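Local structure of YghZ aldo-keto reductase (Escherichia coli, 3N6Q) at the interface of chains A and B. The protein is an aldo-keto reductase with a TIM-barrel fold, an oxidoreductase that probably reduces carbonyl compounds with NADPH. Coordinates in Å, arbitrary orientation; residue numbers count along the deposited sequence, not the author numbering. Chains: chain A/B, YghZ aldo-keto reductase.

Contact 1: the interface of chains A and B. Residues chain A 22-23, 93, 163-164; chain B 107, 112-114, 148.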
# COMPACT_ATOMS: atom_id res chain seq x y z
N GLY A 22 -8.05 -11.75 -18.80
CA GLY A 22 -9.48 -12.04 -18.84
C GLY A 22 -10.30 -10.77 -19.21
O GLY A 22 -11.52 -10.78 -19.19
N LEU A 23 -9.62 -9.73 -19.64
CA LEU A 23 -10.37 -8.47 -20.01
C LEU A 23 -10.82 -8.52 -21.48
O LEU A 23 -9.97 -8.65 -22.39
CB LEU A 23 -9.52 -7.25 -19.74
CG LEU A 23 -10.29 -5.89 -19.91
CD1 LEU A 23 -11.20 -5.75 -18.64
CD2 LEU A 23 -9.22 -4.76 -19.91
N ILE A 93 -14.37 0.68 -19.98
CA ILE A 93 -12.94 0.63 -19.81
C ILE A 93 -12.42 1.95 -20.30
O ILE A 93 -12.51 2.27 -21.52
CB ILE A 93 -12.34 -0.46 -20.72
CG1 ILE A 93 -12.94 -1.86 -20.36
CG2 ILE A 93 -10.79 -0.51 -20.60
CD1 ILE A 93 -12.80 -2.34 -18.84
N LEU A 163 -6.16 -0.06 -13.07
CA LEU A 163 -6.37 -1.53 -12.88
C LEU A 163 -5.30 -2.29 -13.66
O LEU A 163 -4.84 -3.38 -13.21
CB LEU A 163 -7.74 -1.96 -13.38
CG LEU A 163 -8.95 -1.44 -12.58
CD1 LEU A 163 -10.27 -2.00 -13.10
CD2 LEU A 163 -8.78 -1.71 -11.05
N TYR A 164 -4.90 -1.74 -14.81
CA TYR A 164 -3.97 -2.44 -15.73
C TYR A 164 -3.07 -1.41 -16.37
O TYR A 164 -3.43 -0.20 -16.43
CB TYR A 164 -4.73 -3.07 -16.90
CG TYR A 164 -5.77 -4.13 -16.54
CD1 TYR A 164 -5.42 -5.51 -16.43
CD2 TYR A 164 -7.13 -3.77 -16.37
CE1 TYR A 164 -6.44 -6.49 -16.18
CE2 TYR A 164 -8.13 -4.78 -16.14
CZ TYR A 164 -7.75 -6.12 -16.06
OH TYR A 164 -8.71 -7.12 -15.90
N TYR B 107 -17.87 -6.98 -18.37
CA TYR B 107 -17.14 -6.81 -17.09
C TYR B 107 -18.01 -7.22 -15.91
O TYR B 107 -17.63 -6.96 -14.81
CB TYR B 107 -16.55 -5.39 -16.93
CG TYR B 107 -15.96 -4.93 -18.23
CD1 TYR B 107 -14.97 -5.71 -18.90
CD2 TYR B 107 -16.51 -3.85 -18.91
CE1 TYR B 107 -14.61 -5.40 -20.22
CE2 TYR B 107 -16.14 -3.54 -20.25
CZ TYR B 107 -15.15 -4.30 -20.86
OH TYR B 107 -14.80 -4.02 -22.18
N SER B 112 -12.16 -11.67 -14.02
CA SER B 112 -11.14 -10.64 -14.44
C SER B 112 -10.81 -9.72 -13.25
O SER B 112 -11.63 -9.57 -12.32
CB SER B 112 -11.73 -9.82 -15.65
OG SER B 112 -12.74 -8.90 -15.25
N ARG B 113 -9.65 -9.06 -13.27
CA ARG B 113 -9.33 -8.10 -12.23
C ARG B 113 -10.38 -6.93 -12.24
O ARG B 113 -10.80 -6.44 -11.17
CB ARG B 113 -7.93 -7.57 -12.51
CG ARG B 113 -7.44 -6.58 -11.45
CD ARG B 113 -6.03 -6.12 -11.92
NE ARG B 113 -5.45 -5.18 -10.97
CZ ARG B 113 -4.82 -5.58 -9.88
NH1 ARG B 113 -4.67 -6.90 -9.70
NH2 ARG B 113 -4.28 -4.69 -9.04
N LYS B 114 -10.77 -6.48 -13.44
CA LYS B 114 -11.82 -5.45 -13.61
C LYS B 114 -13.11 -5.81 -12.84
O LYS B 114 -13.60 -5.06 -11.97
CB LYS B 114 -12.13 -5.28 -15.12
CG LYS B 114 -13.39 -4.44 -15.42
CD LYS B 114 -13.26 -2.97 -14.95
CE LYS B 114 -14.58 -2.19 -15.43
NZ LYS B 114 -14.47 -0.68 -15.25
N GLU B 148 -4.32 -13.82 -12.86
CA GLU B 148 -5.07 -12.53 -12.82
C GLU B 148 -6.09 -12.55 -11.67
O GLU B 148 -6.19 -11.61 -10.89
CB GLU B 148 -5.76 -12.27 -14.16
CG GLU B 148 -6.60 -10.91 -14.10
CD GLU B 148 -7.12 -10.46 -15.48
OE1 GLU B 148 -6.58 -10.92 -16.51
OE2 GLU B 148 -8.11 -9.70 -15.53
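B:Lys114 runs along an apolar strip of chain A. Its CB packs on A:Leu23 CD1 at 3.7 Å. CG follows between that methyl and A:Ile93 CD1. B:Lys114 CD meets A:Leu163 CD1 at 3.6 Å, and CE lies 3.9 Å from A:Ile93 CD1 before the chain ends in the ammonium NZ. A:Ile93 also lays CD1 over the centre of the B:Tyr107 ring, 3.7 Å from the centroid.

B:Glu148 supplies the polar part. Its CG stands anti to the backbone N (chi1 178°), and the extended chain carries the carboxylate to chain A. B:Glu148 OE1 takes a nearly straight hydrogen bond from A:Gly22 N at 2.8 Å, on the syn side but 31° out of the carboxylate plane. The phenol OH of A:Tyr164 binds B:Glu148 OE2 at 2.7 Å from above that plane; carboxylate and ring stand 80° apart. B:Arg113 N, at the start of helix 113-127, uses the anti lone pair of OE2. That helix end would probably steady the negative charge. The phenol oxygen accepts a longer bond from B:Lys114 N. An alanine in place of B:Glu148 would probably leave A:Gly22 N and the phenol without their acceptor and the helix start without its cap. B:Arg113 NE comes within 2.9 Å of A:Leu163 O, but its N-H points away, and no hydrogen bond forms. In the deposited tetramer the patch holds two copies together, though this pairing may not be the biological one.

Contact 2: the interface of chains A and B. Residues chain A 90-93; chain B 103-104, 107, 114, 118, 122.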
# COMPACT_ATOMS: atom_id res chain seq x y z
N ASP A 90 -18.92 1.12 -14.32
CA ASP A 90 -18.30 -0.21 -14.18
C ASP A 90 -18.56 -1.10 -15.40
O ASP A 90 -18.09 -2.27 -15.46
CB ASP A 90 -18.80 -0.91 -12.90
CG ASP A 90 -18.33 -0.18 -11.63
OD1 ASP A 90 -17.36 0.65 -11.71
OD2 ASP A 90 -18.93 -0.42 -10.56
N GLU A 91 -19.27 -0.54 -16.40
CA GLU A 91 -19.45 -1.18 -17.72
C GLU A 91 -18.43 -0.61 -18.73
O GLU A 91 -18.39 -1.04 -19.85
CB GLU A 91 -20.88 -0.98 -18.20
CG GLU A 91 -21.84 -2.04 -17.53
CD GLU A 91 -23.29 -1.70 -17.74
OE1 GLU A 91 -23.73 -1.86 -18.89
OE2 GLU A 91 -24.00 -1.40 -16.73
N LEU A 92 -17.61 0.36 -18.32
CA LEU A 92 -16.68 0.98 -19.27
C LEU A 92 -15.21 0.63 -18.95
O LEU A 92 -14.82 0.53 -17.77
CB LEU A 92 -16.80 2.52 -19.20
CG LEU A 92 -18.21 3.07 -19.42
CD1 LEU A 92 -18.13 4.63 -19.27
CD2 LEU A 92 -18.69 2.63 -20.84
N ILE A 93 -14.37 0.68 -19.98
CA ILE A 93 -12.94 0.63 -19.81
C ILE A 93 -12.42 1.95 -20.30
O ILE A 93 -12.51 2.27 -21.52
CB ILE A 93 -12.34 -0.46 -20.72
CG1 ILE A 93 -12.94 -1.86 -20.36
CG2 ILE A 93 -10.79 -0.51 -20.60
CD1 ILE A 93 -12.80 -2.34 -18.84
N TRP B 103 -23.78 -7.75 -13.32
CA TRP B 103 -24.28 -6.62 -14.12
C TRP B 103 -24.08 -6.89 -15.62
O TRP B 103 -23.36 -7.80 -16.02
CB TRP B 103 -23.72 -5.25 -13.63
CG TRP B 103 -22.23 -5.07 -13.86
CD1 TRP B 103 -21.62 -4.72 -15.07
CD2 TRP B 103 -21.17 -5.12 -12.88
NE1 TRP B 103 -20.27 -4.58 -14.87
CE2 TRP B 103 -19.96 -4.83 -13.56
CE3 TRP B 103 -21.13 -5.46 -11.51
CZ2 TRP B 103 -18.71 -4.75 -12.89
CZ3 TRP B 103 -19.90 -5.43 -10.84
CH2 TRP B 103 -18.69 -5.07 -11.54
N PRO B 104 -24.74 -6.11 -16.48
CA PRO B 104 -24.76 -6.48 -17.92
C PRO B 104 -23.37 -6.22 -18.52
O PRO B 104 -22.60 -5.37 -18.01
CB PRO B 104 -25.73 -5.47 -18.53
CG PRO B 104 -26.36 -4.74 -17.42
CD PRO B 104 -25.64 -5.00 -16.13
N TYR B 107 -17.87 -6.98 -18.37
CA TYR B 107 -17.14 -6.81 -17.09
C TYR B 107 -18.01 -7.22 -15.91
O TYR B 107 -17.63 -6.96 -14.81
CB TYR B 107 -16.55 -5.39 -16.93
CG TYR B 107 -15.96 -4.93 -18.23
CD1 TYR B 107 -14.97 -5.71 -18.90
CD2 TYR B 107 -16.51 -3.85 -18.91
CE1 TYR B 107 -14.61 -5.40 -20.22
CE2 TYR B 107 -16.14 -3.54 -20.25
CZ TYR B 107 -15.15 -4.30 -20.86
OH TYR B 107 -14.80 -4.02 -22.18
N LYS B 114 -10.77 -6.48 -13.44
CA LYS B 114 -11.82 -5.45 -13.61
C LYS B 114 -13.11 -5.81 -12.84
O LYS B 114 -13.60 -5.06 -11.97
CB LYS B 114 -12.13 -5.28 -15.12
CG LYS B 114 -13.39 -4.44 -15.42
CD LYS B 114 -13.26 -2.97 -14.95
CE LYS B 114 -14.58 -2.19 -15.43
NZ LYS B 114 -14.47 -0.68 -15.25
N ALA B 118 -13.94 -4.11 -9.20
CA ALA B 118 -15.12 -3.19 -9.27
C ALA B 118 -16.23 -3.77 -8.42
O ALA B 118 -16.97 -3.01 -7.75
CB ALA B 118 -15.63 -3.04 -10.75
N GLN B 122 -18.33 -2.28 -5.18
CA GLN B 122 -19.79 -2.18 -5.15
C GLN B 122 -20.36 -2.83 -3.90
O GLN B 122 -21.33 -2.33 -3.31
CB GLN B 122 -20.45 -2.87 -6.36
CG GLN B 122 -20.25 -2.06 -7.70
CD GLN B 122 -21.08 -2.71 -8.79
OE1 GLN B 122 -21.96 -3.60 -8.52
NE2 GLN B 122 -20.88 -2.25 -10.05
O HOH W 1 -15.01 0.12 -12.73
O HOH W 2 -17.27 -0.29 -8.34
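The indole of B:Trp103 carries A:Asp90 CB and B:Gln122 NE2 on one face, both toward the rim, the amide nitrogen 3.4 Å above the plane. The ring of B:Tyr107 has the carbonyl carbon C of A:Glu91 at its edge, with A:Ile93 over its face. The site lies between two aldo-keto reductase chains, each a TIM barrel, in the deposited assembly. The 3-10 helix 89-91 of chain A lies against helix 113-127 and the preceding segment of chain B.

A:Asp90 and B:Gln122 meet tip to tip, their carboxylate and amide planes 19° apart. B:Gln122 NE2 gives a nearly straight hydrogen bond to A:Asp90 OD2 at 2.7 Å. OD2 lies in the plane of the amide and accepts on its anti lone pair. B:Gln122 is extended beyond CG, which brings the amide up to the carboxylate. Water 2 links OD2 to the carbonyl O of B:Ala118, whose CB packs against A:Asp90 CG at 4.0 Å.

B:Lys114 bends at chi2 (65°) and sends NZ to the carbonyl O of A:Leu92, 2.8 Å away and tilted 23° from the carbonyl plane. NZ also binds water 1, which binds A:Asp90 OD1 at 2.6 Å. The two charged groups thus meet through water and would probably attract each other. B:Trp103 NE1 makes a weak hydrogen bond to A:Asp90 O. A:Glu91 passes B:Trp103 in the opposite direction, with CG 3.6 Å from B:Trp103 CD1 and 3.4 Å from B:Pro104 O.

Contact 3: the interface of chains A and B. Residues chain A 157-158, 160, 163; chain B 113, 117, 155.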
# COMPACT_ATOMS: atom_id res chain seq x y z
N VAL A 157 -0.67 0.88 -10.42
CA VAL A 157 -1.51 -0.29 -10.12
C VAL A 157 -1.56 -0.57 -8.61
O VAL A 157 -2.67 -0.68 -8.00
CB VAL A 157 -0.88 -1.58 -10.87
CG1 VAL A 157 -1.75 -2.88 -10.58
CG2 VAL A 157 -0.98 -1.31 -12.42
N GLN A 158 -0.40 -0.55 -7.95
CA GLN A 158 -0.36 -0.94 -6.53
C GLN A 158 -1.18 0.02 -5.75
O GLN A 158 -1.89 -0.38 -4.83
CB GLN A 158 1.06 -0.90 -5.95
CG GLN A 158 1.98 -1.93 -6.60
CD GLN A 158 3.43 -1.80 -6.12
OE1 GLN A 158 3.83 -0.74 -5.62
NE2 GLN A 158 4.19 -2.87 -6.22
N GLY A 160 -3.81 1.60 -6.68
CA GLY A 160 -5.24 1.59 -6.92
C GLY A 160 -5.68 2.71 -7.91
O GLY A 160 -6.88 2.93 -8.06
N LEU A 163 -6.16 -0.06 -13.07
CA LEU A 163 -6.37 -1.53 -12.88
C LEU A 163 -5.30 -2.29 -13.66
O LEU A 163 -4.84 -3.38 -13.21
CB LEU A 163 -7.74 -1.96 -13.38
CG LEU A 163 -8.95 -1.44 -12.58
CD1 LEU A 163 -10.27 -2.00 -13.10
CD2 LEU A 163 -8.78 -1.71 -11.05
N ARG B 113 -9.65 -9.06 -13.27
CA ARG B 113 -9.33 -8.10 -12.23
C ARG B 113 -10.38 -6.93 -12.24
O ARG B 113 -10.80 -6.44 -11.17
CB ARG B 113 -7.93 -7.57 -12.51
CG ARG B 113 -7.44 -6.58 -11.45
CD ARG B 113 -6.03 -6.12 -11.92
NE ARG B 113 -5.45 -5.18 -10.97
CZ ARG B 113 -4.82 -5.58 -9.88
NH1 ARG B 113 -4.67 -6.90 -9.70
NH2 ARG B 113 -4.28 -4.69 -9.04
N LEU B 117 -12.52 -6.47 -8.80
CA LEU B 117 -12.22 -5.34 -7.95
C LEU B 117 -13.35 -4.30 -8.02
O LEU B 117 -13.70 -3.70 -6.99
CB LEU B 117 -10.86 -4.69 -8.32
CG LEU B 117 -9.67 -5.63 -8.01
CD1 LEU B 117 -8.31 -4.91 -8.35
CD2 LEU B 117 -9.68 -6.15 -6.53
N HIS B 155 -4.74 -8.13 -4.20
CA HIS B 155 -4.95 -6.70 -4.08
C HIS B 155 -6.05 -6.37 -3.06
O HIS B 155 -5.92 -5.41 -2.29
CB HIS B 155 -5.27 -6.12 -5.46
CG HIS B 155 -5.35 -4.62 -5.45
ND1 HIS B 155 -4.22 -3.82 -5.52
CD2 HIS B 155 -6.39 -3.79 -5.23
CE1 HIS B 155 -4.58 -2.56 -5.43
NE2 HIS B 155 -5.89 -2.51 -5.30
O HOH W 3 -4.88 -1.82 -9.35
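A:Val157 and A:Gln158 keep helical backbone angles at the C-terminal end of helix 146-158, and A:Gly160 just beyond it has a positive phi of 87°. Here A:Val157 faces B:Arg113. The valine CG1, anti to its backbone N (chi1 180°), touches the guanidinium NH2 of B:Arg113 at 3.5 Å, and the two side chains cross at a slant. B:Arg113 is extended from CG to NE, then turns at its last torsion (83°). This turn lays one face of the guanidinium on B:Leu117 CD1 of the same helix, 3.8 Å above the plane and over its centre. The contact is likely to limit rotation of the guanidinium.

At the guanidinium edge, in plane, lies water 3. B:Arg113 NH2 binds it at 3.0 Å, and the water also binds the carbonyl O of A:Val157 at 2.8 Å. The arginine thus reaches the helix end of the partner through water. Water 3 also stands above the rim of the B:His155 ring. The CE1 of that ring lies 3.5 Å from the carbonyl O of A:Gln158. B:Leu117 CD1 meets A:Leu163 CD2 more loosely, at 4.2 Å.

In the fold, the site sets the end of helix 146-158 and the following loop of chain A against helices 113-127 and 146-158 of chain B.

Contact 1 lies between the other two. Its C-alpha centre is about 9 Å from that of contact 2 and about 9 Å from that of contact 3, while contacts 2 and 3 are about 14 Å apart. Contacts 1 and 2 share A:Ile93, B:Tyr107 and B:Lys114. Contacts 1 and 3 share A:Leu163 and B:Arg113. Helix 113-127 of chain B runs through all three, so they form one continuous surface, and helix 146-158 of chain B serves contacts 1 and 3. Different parts of chain A meet these helices; the two chains do not use identical surfaces here. The deposited assembly holds four copies and may differ from the form in the cell.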